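Secretory pathway GDP dissociation inhibitor (Saccharomyces cerevisiae, PDB 2BCG) holds Rab GTPases such as Sec4 in their GDP-bound state by blocking GDP release, and extracts GDP-bound Ypt7 from vacuolar membranes. Local coordinates at residues A313-N318 with A364-I369; V347-D352 with G360-I365; L154-S159 with P214-I219. One frame throughout, in Å; residues are numbered along the deposited sequence.

Coming from the N terminus, the first contact to close is interaction 3, where helix 144-159 meets helix 212-229 after a loop of 54 residues that holds two more helices, 178-184 and 189-199. The chain then runs on to strand 303-317, where interaction 1 opens; it closes on strand 362-369 after 45 intervening residues. Strand 345-351 lies within that loop, and interaction 2 pairs it with the same strand 362-369 across the hairpin loop 352-361. Interactions 1 and 2 therefore share Ala-364 and Ile-365 and knit three neighbouring strands of one mixed sheet. Interaction 3 is separate, its centre about 32 Å from that of interaction 1, in the helical, lipid-binding part of the fold.

Interaction 1 of 3, residues A313-N318 with A364-I369; sequences AICILN and AIISTI
Ala-313 and Ile-366 grip each other by both backbone bonds, and two residues along Cys-315 and Ala-364 do the same; between them the pairs join strands 303-317 and 362-369 as antiparallel neighbours in the large mixed beta sheet. Ala-313 N gives its hydrogen to Ile-366 O at 2.9 Å, and Ile-366 N returns a bond to Ala-313 O. In the second pair Cys-315 N meets Ala-364 O at 2.8 Å, and Ala-364 N bonds back to Cys-315 O, so that every backbone N and O of these four residues is satisfied within the contact. Ala-313 O also receives a CA-H...O contact from Ile-365, whose CA stands 3.4 Å from it. The non-hydrogen-bonded pair between, Ile-314 with Ile-365, turns its polar backbone outward: Ile-314 bonds to Phe-393 of strand 391-402 and Ile-365 to Ala-348 of strand 345-351. Their side chains lie side by side, pointing the same way, with Ile-314 CG1 4.2 Å from Ile-365 CD1. An alanine in place of Ile-365 would remove the CG1, CG2 and CD1 atoms that flank Ile-314 CG1, and would probably open a gap beside that atom and Pro-88. On the opposite face Ala-313, Cys-315 and Ile-366 pack against Phe-383 of helix 380-383. Cys-315 has its SG anti to the carbonyl carbon (chi1 -59°), and the sulfur ends 4.2 Å from Ile-366 CD1.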
# COMPACT_ATOMS: atom_id res chain seq x y z
N ALA A 313 -13.47 13.79 -4.63
CA ALA A 313 -14.40 14.16 -3.56
C ALA A 313 -14.50 12.93 -2.68
O ALA A 313 -15.06 11.93 -3.08
CB ALA A 313 -15.78 14.49 -4.12
N ILE A 314 -13.98 13.05 -1.46
CA ILE A 314 -14.02 11.98 -0.49
C ILE A 314 -15.28 12.17 0.35
O ILE A 314 -15.43 13.18 1.06
CB ILE A 314 -12.75 12.02 0.40
CG1 ILE A 314 -11.47 11.88 -0.44
CG2 ILE A 314 -12.84 10.99 1.55
CD1 ILE A 314 -10.22 12.28 0.35
N CYS A 315 -16.21 11.23 0.21
CA CYS A 315 -17.49 11.33 0.91
C CYS A 315 -17.59 10.29 1.99
O CYS A 315 -17.19 9.13 1.76
CB CYS A 315 -18.63 11.08 -0.06
SG CYS A 315 -18.61 12.29 -1.43
N ILE A 316 -18.09 10.70 3.15
CA ILE A 316 -18.35 9.76 4.25
C ILE A 316 -19.84 9.54 4.33
O ILE A 316 -20.61 10.50 4.37
CB ILE A 316 -17.85 10.27 5.60
CG1 ILE A 316 -16.33 10.50 5.60
CG2 ILE A 316 -18.28 9.29 6.72
CD1 ILE A 316 -15.80 11.19 6.91
N LEU A 317 -20.21 8.27 4.26
CA LEU A 317 -21.63 7.88 4.40
C LEU A 317 -21.75 7.10 5.68
O LEU A 317 -20.79 6.51 6.15
CB LEU A 317 -22.09 7.00 3.26
CG LEU A 317 -21.62 7.36 1.83
CD1 LEU A 317 -22.10 6.35 0.84
CD2 LEU A 317 -22.12 8.72 1.42
N ASN A 318 -22.97 7.08 6.23
CA ASN A 318 -23.22 6.21 7.38
C ASN A 318 -24.16 5.05 7.01
O ASN A 318 -24.86 4.50 7.88
CB ASN A 318 -23.69 7.02 8.59
CG ASN A 318 -25.04 7.60 8.42
OD1 ASN A 318 -25.69 7.42 7.39
ND2 ASN A 318 -25.49 8.34 9.45
N ALA A 364 -16.75 6.86 0.00
CA ALA A 364 -17.06 6.86 -1.43
C ALA A 364 -16.26 7.98 -2.02
O ALA A 364 -16.51 9.17 -1.70
CB ALA A 364 -18.54 7.08 -1.65
N ILE A 365 -15.27 7.63 -2.82
CA ILE A 365 -14.42 8.64 -3.40
C ILE A 365 -14.75 8.77 -4.88
O ILE A 365 -14.65 7.82 -5.65
CB ILE A 365 -12.94 8.32 -3.22
CG1 ILE A 365 -12.63 8.08 -1.73
CG2 ILE A 365 -12.13 9.48 -3.78
CD1 ILE A 365 -11.12 7.86 -1.45
N ILE A 366 -15.21 9.95 -5.26
CA ILE A 366 -15.67 10.21 -6.63
C ILE A 366 -14.53 10.95 -7.33
O ILE A 366 -13.93 11.87 -6.74
CB ILE A 366 -16.92 11.11 -6.64
CG1 ILE A 366 -18.11 10.43 -5.91
CG2 ILE A 366 -17.31 11.47 -8.07
CD1 ILE A 366 -19.19 11.44 -5.52
N SER A 367 -14.26 10.60 -8.57
CA SER A 367 -13.22 11.34 -9.29
C SER A 367 -13.48 11.41 -10.78
O SER A 367 -14.08 10.51 -11.36
CB SER A 367 -11.85 10.76 -9.01
OG SER A 367 -11.72 9.52 -9.61
N THR A 368 -12.98 12.49 -11.38
CA THR A 368 -13.01 12.60 -12.83
C THR A 368 -12.06 13.72 -13.22
O THR A 368 -11.64 14.52 -12.37
CB THR A 368 -14.45 12.91 -13.32
OG1 THR A 368 -14.54 12.70 -14.74
CG2 THR A 368 -14.85 14.36 -12.95
N ILE A 369 -11.69 13.71 -14.49
CA ILE A 369 -10.96 14.82 -15.07
C ILE A 369 -11.96 15.97 -15.29
O ILE A 369 -13.04 15.79 -15.87
CB ILE A 369 -10.38 14.37 -16.43
CG1 ILE A 369 -9.29 13.30 -16.25
CG2 ILE A 369 -9.91 15.57 -17.26
CD1 ILE A 369 -8.15 13.71 -15.36

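Interaction 2 of 3, residues V347-D352 with G360-I365; sequences VAIVSD and GHYLAI
Val-350 and Leu-363 form one hydrogen-bonded pair of the beta hairpin made by strands 345-351 and 362-369, and Ala-348 with Ile-365 forms the other. Leu-363 N bonds to Val-350 O at 2.8 Å, while Val-350 N bonds back to Leu-363 O. Both backbone bonds are likewise made between Ala-348 and Ile-365. The packing is tight along the paired strands, from Val-347 to Ser-351. Ile-349 CG1 presses on Ala-364 CB at 3.8 Å, and the same methyl has Val-347 CG1 as a second neighbour; Ile-349 CA adds a CA-H...O contact to Leu-363 O at 3.2 Å. On the other face Val-350 CG2 meets Leu-363 CB. Beyond Ile-349, in the conformer described, the Tyr-362 ring takes Ser-351 CB over one face, a CH-pi contact at 3.9 Å from the ring centroid, and Ile-349 CG2 at its edge. Ser-351 OG takes its hydrogen bond outside the hairpin, to Asp-328 O.

Toward the turn the packing gives way to a sparser, more open edge. Gly-360 is exposed, and at its backbone angles a side-chain carbon would collide with the carbonyl oxygen of the residue before. Asp-352 was modelled in two conformers, and its buried backbone N has no partner in the model, His-361 O being 3.7 Å from it. What closes this end, in one conformer, is a single bond from Gly-360 N to Asp-352 OD1, 3.2 Å long, arriving on the anti side of the oxygen and 31° out of the carboxylate plane.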
# COMPACT_ATOMS: atom_id res chain seq x y z
N VAL A 347 -16.50 6.09 -9.19
CA VAL A 347 -16.65 6.10 -7.75
C VAL A 347 -15.97 4.83 -7.22
O VAL A 347 -16.12 3.74 -7.79
CB VAL A 347 -18.12 6.17 -7.28
CG1 VAL A 347 -18.18 6.57 -5.80
CG2 VAL A 347 -18.93 7.20 -8.12
N ALA A 348 -15.24 4.99 -6.12
CA ALA A 348 -14.57 3.88 -5.45
C ALA A 348 -15.13 3.86 -4.05
O ALA A 348 -15.03 4.84 -3.31
CB ALA A 348 -13.06 4.08 -5.39
N ILE A 349 -15.74 2.74 -3.70
CA ILE A 349 -16.39 2.61 -2.40
C ILE A 349 -15.76 1.47 -1.61
O ILE A 349 -15.61 0.36 -2.14
CB ILE A 349 -17.91 2.36 -2.59
CG1 ILE A 349 -18.57 3.61 -3.21
CG2 ILE A 349 -18.61 1.98 -1.28
CD1 ILE A 349 -19.32 3.32 -4.50
N VAL A 350 -15.37 1.77 -0.37
CA VAL A 350 -14.83 0.78 0.56
C VAL A 350 -15.45 1.12 1.93
O VAL A 350 -16.07 2.19 2.09
CB VAL A 350 -13.26 0.80 0.56
CG1 VAL A 350 -12.69 0.19 -0.73
CG2 VAL A 350 -12.74 2.26 0.79
N SER A 351 -15.27 0.25 2.91
CA SER A 351 -15.97 0.46 4.15
C SER A 351 -15.22 -0.18 5.32
O SER A 351 -14.04 -0.49 5.21
CB SER A 351 -17.39 -0.07 4.00
OG SER A 351 -17.38 -1.47 3.80
N ASP A 352 -15.92 -0.38 6.43
CA ASP A 352 -15.29 -0.95 7.62
C ASP A 352 -14.71 -2.35 7.33
O ASP A 352 -13.82 -2.83 8.07
CB ASP A 352 -16.15 -0.84 8.93
CG ASP A 352 -17.26 -1.91 9.04
OD1 ASP A 352 -18.20 -1.69 9.86
OD2 ASP A 352 -17.21 -2.94 8.36
N GLY A 360 -19.87 0.97 10.47
CA GLY A 360 -21.09 1.53 9.96
C GLY A 360 -20.91 2.60 8.90
O GLY A 360 -21.87 2.99 8.21
N HIS A 361 -19.68 3.09 8.77
CA HIS A 361 -19.41 4.08 7.73
C HIS A 361 -18.93 3.47 6.41
O HIS A 361 -18.47 2.31 6.34
CB HIS A 361 -18.41 5.12 8.26
CG HIS A 361 -18.92 5.90 9.45
ND1 HIS A 361 -19.76 6.99 9.33
CD2 HIS A 361 -18.72 5.73 10.78
CE1 HIS A 361 -20.06 7.45 10.53
NE2 HIS A 361 -19.44 6.71 11.43
N TYR A 362 -19.10 4.26 5.35
CA TYR A 362 -18.58 3.92 4.02
C TYR A 362 -17.82 5.12 3.55
O TYR A 362 -18.20 6.25 3.86
CB TYR A 362 -19.72 3.57 3.04
CG TYR A 362 -20.43 2.27 3.38
CD1 TYR A 362 -21.25 2.17 4.52
CD2 TYR A 362 -20.28 1.14 2.57
CE1 TYR A 362 -21.88 0.97 4.84
CE2 TYR A 362 -20.92 -0.06 2.88
CZ TYR A 362 -21.70 -0.13 4.03
OH TYR A 362 -22.35 -1.28 4.35
N LEU A 363 -16.76 4.86 2.79
CA LEU A 363 -16.03 5.90 2.10
C LEU A 363 -16.37 5.76 0.62
O LEU A 363 -16.28 4.68 0.04
CB LEU A 363 -14.52 5.73 2.28
CG LEU A 363 -13.97 5.93 3.71
CD1 LEU A 363 -12.52 5.54 3.81
CD2 LEU A 363 -14.16 7.39 4.10
N ALA A 364 -16.75 6.86 0.00
CA ALA A 364 -17.06 6.86 -1.43
C ALA A 364 -16.26 7.98 -2.02
O ALA A 364 -16.51 9.17 -1.70
CB ALA A 364 -18.54 7.08 -1.65
N ILE A 365 -15.27 7.63 -2.82
CA ILE A 365 -14.42 8.64 -3.40
C ILE A 365 -14.75 8.77 -4.88
O ILE A 365 -14.65 7.82 -5.65
CB ILE A 365 -12.94 8.32 -3.22
CG1 ILE A 365 -12.63 8.08 -1.73
CG2 ILE A 365 -12.13 9.48 -3.78
CD1 ILE A 365 -11.12 7.86 -1.45

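Interaction 3 of 3, residues L154-S159 with P214-I219. With GER (geran-8-yl geran), chain D.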
# COMPACT_ATOMS: atom_id res chain seq x y z
N LEU A 154 -15.62 -12.26 -27.46
CA LEU A 154 -14.87 -12.71 -26.29
C LEU A 154 -14.22 -14.08 -26.51
O LEU A 154 -13.17 -14.36 -25.93
CB LEU A 154 -15.74 -12.68 -25.03
CG LEU A 154 -16.18 -11.30 -24.52
CD1 LEU A 154 -17.09 -11.50 -23.32
CD2 LEU A 154 -15.01 -10.39 -24.15
N GLU A 155 -14.85 -14.92 -27.33
CA GLU A 155 -14.26 -16.22 -27.70
C GLU A 155 -12.98 -16.04 -28.53
O GLU A 155 -12.04 -16.83 -28.42
CB GLU A 155 -15.28 -17.09 -28.46
CG GLU A 155 -16.35 -17.74 -27.56
CD GLU A 155 -17.49 -18.37 -28.35
OE1 GLU A 155 -17.68 -18.02 -29.54
OE2 GLU A 155 -18.22 -19.21 -27.78
N TRP A 156 -12.95 -14.99 -29.34
CA TRP A 156 -11.76 -14.63 -30.10
C TRP A 156 -10.66 -14.10 -29.18
O TRP A 156 -9.49 -14.48 -29.34
CB TRP A 156 -12.13 -13.64 -31.21
CG TRP A 156 -10.96 -12.97 -31.86
CD1 TRP A 156 -10.13 -13.50 -32.81
CD2 TRP A 156 -10.52 -11.63 -31.65
NE1 TRP A 156 -9.19 -12.57 -33.19
CE2 TRP A 156 -9.40 -11.41 -32.49
CE3 TRP A 156 -10.95 -10.58 -30.82
CZ2 TRP A 156 -8.71 -10.20 -32.52
CZ3 TRP A 156 -10.26 -9.38 -30.84
CH2 TRP A 156 -9.15 -9.19 -31.69
N ILE A 157 -11.02 -13.24 -28.22
CA ILE A 157 -10.10 -12.77 -27.17
C ILE A 157 -9.41 -13.97 -26.49
O ILE A 157 -8.20 -13.97 -26.31
CB ILE A 157 -10.81 -11.90 -26.06
CG1 ILE A 157 -11.42 -10.61 -26.63
CG2 ILE A 157 -9.85 -11.60 -24.87
CD1 ILE A 157 -10.46 -9.44 -26.81
N SER A 158 -10.20 -14.98 -26.12
CA SER A 158 -9.69 -16.15 -25.42
C SER A 158 -8.81 -17.06 -26.30
O SER A 158 -7.84 -17.65 -25.82
CB SER A 158 -10.85 -16.96 -24.83
OG SER A 158 -10.37 -17.91 -23.89
N SER A 159 -9.16 -17.15 -27.59
CA SER A 159 -8.52 -18.09 -28.52
C SER A 159 -7.35 -17.53 -29.29
O SER A 159 -6.64 -18.28 -29.98
CB SER A 159 -9.55 -18.62 -29.52
OG SER A 159 -10.43 -19.51 -28.87
N PRO A 214 -3.40 -2.60 -27.58
CA PRO A 214 -3.58 -2.17 -26.16
C PRO A 214 -4.97 -2.45 -25.62
O PRO A 214 -5.09 -2.87 -24.49
CB PRO A 214 -3.33 -0.66 -26.19
CG PRO A 214 -3.30 -0.28 -27.63
CD PRO A 214 -2.97 -1.48 -28.43
N SER A 215 -6.00 -2.19 -26.42
CA SER A 215 -7.37 -2.56 -26.04
C SER A 215 -7.53 -4.08 -25.86
O SER A 215 -8.15 -4.52 -24.89
CB SER A 215 -8.41 -2.04 -27.06
OG SER A 215 -8.39 -0.62 -27.14
N PHE A 216 -6.98 -4.87 -26.78
CA PHE A 216 -7.03 -6.32 -26.69
C PHE A 216 -6.41 -6.79 -25.37
O PHE A 216 -6.99 -7.61 -24.65
CB PHE A 216 -6.26 -6.96 -27.88
CG PHE A 216 -6.30 -8.47 -27.88
CD1 PHE A 216 -5.35 -9.21 -27.17
CD2 PHE A 216 -7.29 -9.16 -28.59
CE1 PHE A 216 -5.39 -10.61 -27.17
CE2 PHE A 216 -7.34 -10.56 -28.59
CZ PHE A 216 -6.39 -11.28 -27.88
N GLU A 217 -5.20 -6.30 -25.10
CA GLU A 217 -4.52 -6.64 -23.85
C GLU A 217 -5.29 -6.21 -22.59
O GLU A 217 -5.34 -6.97 -21.62
CB GLU A 217 -3.04 -6.20 -23.83
CG GLU A 217 -2.76 -4.69 -23.81
CD GLU A 217 -1.29 -4.32 -24.16
OE1 GLU A 217 -0.45 -5.22 -24.36
OE2 GLU A 217 -0.97 -3.10 -24.22
N ARG A 218 -5.87 -5.00 -22.59
CA ARG A 218 -6.68 -4.54 -21.44
C ARG A 218 -7.92 -5.42 -21.22
O ARG A 218 -8.25 -5.75 -20.08
CB ARG A 218 -7.11 -3.07 -21.57
CG ARG A 218 -6.02 -1.99 -21.44
CD ARG A 218 -6.70 -0.66 -21.71
NE ARG A 218 -5.90 0.53 -21.44
CZ ARG A 218 -6.29 1.57 -20.70
NH1 ARG A 218 -7.51 1.61 -20.15
NH2 ARG A 218 -5.47 2.60 -20.54
N ILE A 219 -8.61 -5.79 -22.30
CA ILE A 219 -9.77 -6.66 -22.20
C ILE A 219 -9.38 -8.05 -21.72
O ILE A 219 -10.04 -8.62 -20.84
CB ILE A 219 -10.51 -6.73 -23.57
CG1 ILE A 219 -11.03 -5.33 -23.95
CG2 ILE A 219 -11.64 -7.77 -23.51
CD1 ILE A 219 -11.33 -5.19 -25.44
C1 GER D . -10.15 -15.58 -20.39
C2 GER D . -11.67 -15.32 -20.44
C3 GER D . -12.34 -14.61 -21.45
C4 GER D . -11.60 -13.99 -22.65
C5 GER D . -13.86 -14.42 -21.35
C6 GER D . -14.65 -15.30 -22.32
C7 GER D . -16.02 -15.30 -22.00
C8 GER D . -17.11 -15.65 -22.80
C9 GER D . -16.92 -16.13 -24.25
C10 GER D . -18.53 -15.57 -22.21
C11 GER D . -19.35 -14.36 -22.70
C12 GER D . -20.70 -14.54 -22.42
C13 GER D . -21.79 -13.71 -22.71
C14 GER D . -21.62 -12.38 -23.44
C15 GER D . -23.19 -14.15 -22.29
C16 GER D . -23.88 -14.89 -23.42
C17 GER D . -25.23 -15.05 -23.15
C18 GER D . -26.26 -15.09 -24.09
C19 GER D . -25.95 -14.96 -25.59
C20 GER D . -27.71 -15.27 -23.60
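Phe-216 is the bump that helix 212-229 pushes into helix 144-159, and the hollow that takes it lies between Trp-156 and Ile-157. The two helical segments cross at -91°, nearly perpendicular. CG anti to the backbone N (chi1 -178°) carries the ring of Phe-216 toward helix 144-159, where its edge faces the six-membered ring of Trp-156. This is an edge-to-face (T-shaped) pair with the planes at 77° and the ring centroids 5.2 Å apart; Phe-216 CE2 stands over the indole face, displaced toward its rim. Ile-157 forms the adjoining wall of the hollow: its CD1 touches Phe-216 CD2 at 3.6 Å, the two side chains running antiparallel past one another. Phe-216 CZ reaches in as far as the backbone, 3.6 Å from Ile-157 O.

The fit is reciprocal. Ile-157 CD1 is itself a small bump between Phe-216 and Ile-219, whose CG2 lies 3.9 Å from it, and Leu-154 CD2 rests more loosely on the same CG2. Met-178 and Ile-195 from neighbouring helices also pack on Ile-219.

The other side of helix 144-159 belongs to a bound geranylgeranyl chain. Its methyl C4 sits against Ile-157 CG2 at 3.7 Å and is also bordered by Ser-158 CB and Leu-154 O. A second methyl, C9, touches Leu-154 CB, at 3.7 Å, and Glu-155 CG. Leu-154 CD1 meets C11 farther along the lipid, and Leu-154 also touches the second bound geranylgeranyl group.

Ile-157 and Leu-154 thus serve two surfaces, helix and isoprenoid. No hydrogen bond crosses between the two helical segments, which suggests that apolar shape matching, rather than directional bonding, probably sets how this wall of the lipid site meets its neighbour.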